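Local coordinates for protein pectinesterase (Daucus carota, PDB 1GQ8) that hydrolyses the methyl esters of galacturonate units in pectin, releasing methanol and remodelling the plant cell wall, at residues A[98-104]-A[126-132]. Sequence-based numbering, arbitrary orientation.
Sequences ARDITFQ and FYRCDIL
Segments 98-104 and 126-132 are equivalent corners on successive coils of a right-handed parallel beta-helix, the fold of pectinesterases. They pair in parallel and in register, Ala-98 with Phe-126 through Gln-104 with Leu-132. Phe-126 and Ala-98 point into the core; Phe-126 CD2 lies 4.0 Å from Ala-98 CB. Tyr-127 N donates to Ala-98 O (3.0 Å), and Tyr-127 O accepts from Asp-100 N (3.3 Å). Tyr-127 CE2 sits over one face of the Arg-99 guanidinium, 3.9 Å from NH2. Arg-128 and Asp-100 adopt left-handed backbone angles (phi/psi near 55/50), turning the chain from one sheet to the next at each corner. Asp-100 OD2 bridges Arg-99 NE (2.9 Å). Asp-100 OD1 makes a salt bridge with Arg-128 NE (3.6 Å) through charge alone, lying over the guanidinium face. Cys-129 turns inward, SG 4.0 Å from Ile-101 CG2. Asp-130 N donates to Ile-101 O (3.1 Å); Asp-130 O accepts from Phe-103 N (2.9 Å). Water joins Thr-102 OG1 and, weakly, Asp-130 OD2. Arg-66 salt-bridges Asp-130; its backbone O hydrogen-bonds Thr-102 OG1. Ile-131 CG1 meets the Phe-103 ring edge, 4.3 Å from CD2. Leu-132 N donates to Phe-103 O (3.1 Å). Strand 69-73 flanks 101-105, 151-154 flanks 129-132, and 117-119 packs against Phe-103 and Phe-126 inside the coil.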
loop_
_atom_site.group_PDB
_atom_site.type_symbol
_atom_site.label_atom_id
_atom_site.label_comp_id
_atom_site.label_asym_id
_atom_site.label_seq_id
_atom_site.Cartn_x
_atom_site.Cartn_y
_atom_site.Cartn_z
ATOM N N ALA A 98 -1.859 9.558 -8.333
ATOM C CA ALA A 98 -0.462 9.968 -8.153
ATOM C C ALA A 98 0.511 9.087 -8.952
ATOM O O ALA A 98 0.314 7.876 -9.036
ATOM C CB ALA A 98 -0.093 9.934 -6.667
ATOM N N ARG A 99 1.541 9.698 -9.548
ATOM C CA ARG A 99 2.556 8.953 -10.303
ATOM C C ARG A 99 3.952 9.604 -10.270
ATOM O O ARG A 99 4.082 10.823 -10.121
ATOM C CB ARG A 99 2.125 8.743 -11.768
ATOM C CG ARG A 99 2.124 9.973 -12.665
ATOM C CD ARG A 99 1.928 9.577 -14.151
ATOM N NE ARG A 99 3.140 9.006 -14.745
ATOM C CZ ARG A 99 3.203 8.412 -15.937
ATOM N NH1 ARG A 99 2.120 8.292 -16.694
ATOM N NH2 ARG A 99 4.363 7.944 -16.382
ATOM N N ASP A 100 4.985 8.768 -10.390
ATOM C CA ASP A 100 6.387 9.202 -10.400
ATOM C C ASP A 100 6.820 10.043 -9.186
ATOM O O ASP A 100 7.395 11.126 -9.346
ATOM C CB ASP A 100 6.687 9.983 -11.696
ATOM C CG ASP A 100 6.498 9.139 -12.957
ATOM O OD1 ASP A 100 7.032 8.012 -13.014
ATOM O OD2 ASP A 100 5.826 9.611 -13.903
ATOM N N ILE A 101 6.588 9.534 -7.977
ATOM C CA ILE A 101 6.945 10.275 -6.757
ATOM C C ILE A 101 7.123 9.350 -5.538
ATOM O O ILE A 101 6.654 8.208 -5.552
ATOM C CB ILE A 101 5.849 11.344 -6.467
ATOM C CG1 ILE A 101 6.258 12.251 -5.305
ATOM C CG2 ILE A 101 4.521 10.652 -6.170
ATOM C CD1 ILE A 101 5.384 13.512 -5.189
ATOM N N THR A 102 7.807 9.838 -4.498
ATOM C CA THR A 102 8.043 9.061 -3.268
ATOM C C THR A 102 7.364 9.659 -2.024
ATOM O O THR A 102 7.383 10.874 -1.828
ATOM C CB THR A 102 9.568 8.950 -2.942
ATOM O OG1 THR A 102 10.222 8.115 -3.907
ATOM C CG2 THR A 102 9.778 8.362 -1.543
ATOM N N PHE A 103 6.763 8.796 -1.201
ATOM C CA PHE A 103 6.119 9.186 0.064
ATOM C C PHE A 103 6.907 8.412 1.140
ATOM O O PHE A 103 6.979 7.186 1.074
ATOM C CB PHE A 103 4.652 8.727 0.104
ATOM C CG PHE A 103 3.802 9.261 -1.024
ATOM C CD1 PHE A 103 3.573 10.624 -1.165
ATOM C CD2 PHE A 103 3.204 8.388 -1.928
ATOM C CE1 PHE A 103 2.754 11.114 -2.193
ATOM C CE2 PHE A 103 2.384 8.866 -2.957
ATOM C CZ PHE A 103 2.159 10.231 -3.087
ATOM N N GLN A 104 7.479 9.113 2.121
ATOM C CA GLN A 104 8.288 8.452 3.153
ATOM C C GLN A 104 8.171 9.014 4.579
ATOM O O GLN A 104 7.735 10.151 4.771
ATOM C CB GLN A 104 9.760 8.476 2.702
ATOM C CG GLN A 104 10.362 9.770 2.640
ATOM C CD GLN A 104 12.212 8.028 3.168
ATOM O OE1 GLN A 104 12.604 8.908 2.400
ATOM N NE2 GLN A 104 12.985 7.009 3.544
ATOM N N PHE A 126 -2.464 4.576 -7.991
ATOM C CA PHE A 126 -1.056 4.974 -7.870
ATOM C C PHE A 126 -0.162 4.187 -8.840
ATOM O O PHE A 126 -0.191 2.954 -8.849
ATOM C CB PHE A 126 -0.589 4.743 -6.423
ATOM C CG PHE A 126 -1.494 5.362 -5.389
ATOM C CD1 PHE A 126 -2.730 4.791 -5.094
ATOM C CD2 PHE A 126 -1.136 6.549 -4.755
ATOM C CE1 PHE A 126 -3.602 5.397 -4.184
ATOM C CE2 PHE A 126 -2.002 7.164 -3.842
ATOM C CZ PHE A 126 -3.235 6.585 -3.560
ATOM N N TYR A 127 0.638 4.911 -9.626
ATOM C CA TYR A 127 1.530 4.326 -10.639
ATOM C C TYR A 127 2.986 4.814 -10.517
ATOM O O TYR A 127 3.248 6.012 -10.496
ATOM C CB TYR A 127 0.967 4.659 -12.033
ATOM C CG TYR A 127 1.766 4.161 -13.230
ATOM C CD1 TYR A 127 2.163 2.829 -13.334
ATOM C CD2 TYR A 127 2.068 5.021 -14.289
ATOM C CE1 TYR A 127 2.838 2.362 -14.468
ATOM C CE2 TYR A 127 2.739 4.563 -15.428
ATOM C CZ TYR A 127 3.119 3.235 -15.509
ATOM O OH TYR A 127 3.772 2.780 -16.637
ATOM N N ARG A 128 3.926 3.872 -10.445
ATOM C CA ARG A 128 5.348 4.189 -10.316
ATOM C C ARG A 128 5.672 5.104 -9.130
ATOM O O ARG A 128 6.365 6.114 -9.276
ATOM C CB ARG A 128 5.884 4.794 -11.623
ATOM C CG ARG A 128 5.888 3.788 -12.773
ATOM C CD ARG A 128 6.347 4.378 -14.105
ATOM N NE ARG A 128 7.776 4.682 -14.141
ATOM C CZ ARG A 128 8.446 4.977 -15.252
ATOM N NH1 ARG A 128 7.815 5.005 -16.419
ATOM N NH2 ARG A 128 9.744 5.249 -15.202
ATOM N N CYS A 129 5.157 4.735 -7.959
ATOM C CA CYS A 129 5.401 5.475 -6.717
ATOM C C CYS A 129 6.168 4.568 -5.749
ATOM O O CYS A 129 6.048 3.342 -5.813
ATOM C CB CYS A 129 4.085 5.869 -6.027
ATOM S SG CYS A 129 2.996 7.029 -6.902
ATOM N N ASP A 130 6.943 5.176 -4.853
ATOM C CA ASP A 130 7.691 4.441 -3.830
ATOM C C ASP A 130 7.084 4.856 -2.480
ATOM O O ASP A 130 6.867 6.042 -2.244
ATOM C CB ASP A 130 9.180 4.832 -3.831
ATOM C CG ASP A 130 9.969 4.223 -4.987
ATOM O OD1 ASP A 130 9.377 3.559 -5.862
ATOM O OD2 ASP A 130 11.206 4.416 -5.014
ATOM N N ILE A 131 6.796 3.886 -1.611
ATOM C CA ILE A 131 6.237 4.162 -0.278
ATOM C C ILE A 131 7.199 3.492 0.712
ATOM O O ILE A 131 7.254 2.263 0.788
ATOM C CB ILE A 131 4.802 3.567 -0.122
ATOM C CG1 ILE A 131 3.826 4.267 -1.073
ATOM C CG2 ILE A 131 4.306 3.756 1.306
ATOM C CD1 ILE A 131 3.933 3.834 -2.510
ATOM N N LEU A 132 7.942 4.301 1.474
ATOM C CA LEU A 132 8.966 3.791 2.394
ATOM C C LEU A 132 8.865 4.167 3.881
ATOM O O LEU A 132 8.717 5.346 4.220
ATOM C CB LEU A 132 10.339 4.248 1.879
ATOM C CG LEU A 132 10.536 4.232 0.353
ATOM C CD1 LEU A 132 11.766 5.057 -0.026
ATOM C CD2 LEU A 132 10.670 2.800 -0.138
HETATM O O HOH W 1 12.716 6.892 -3.439
#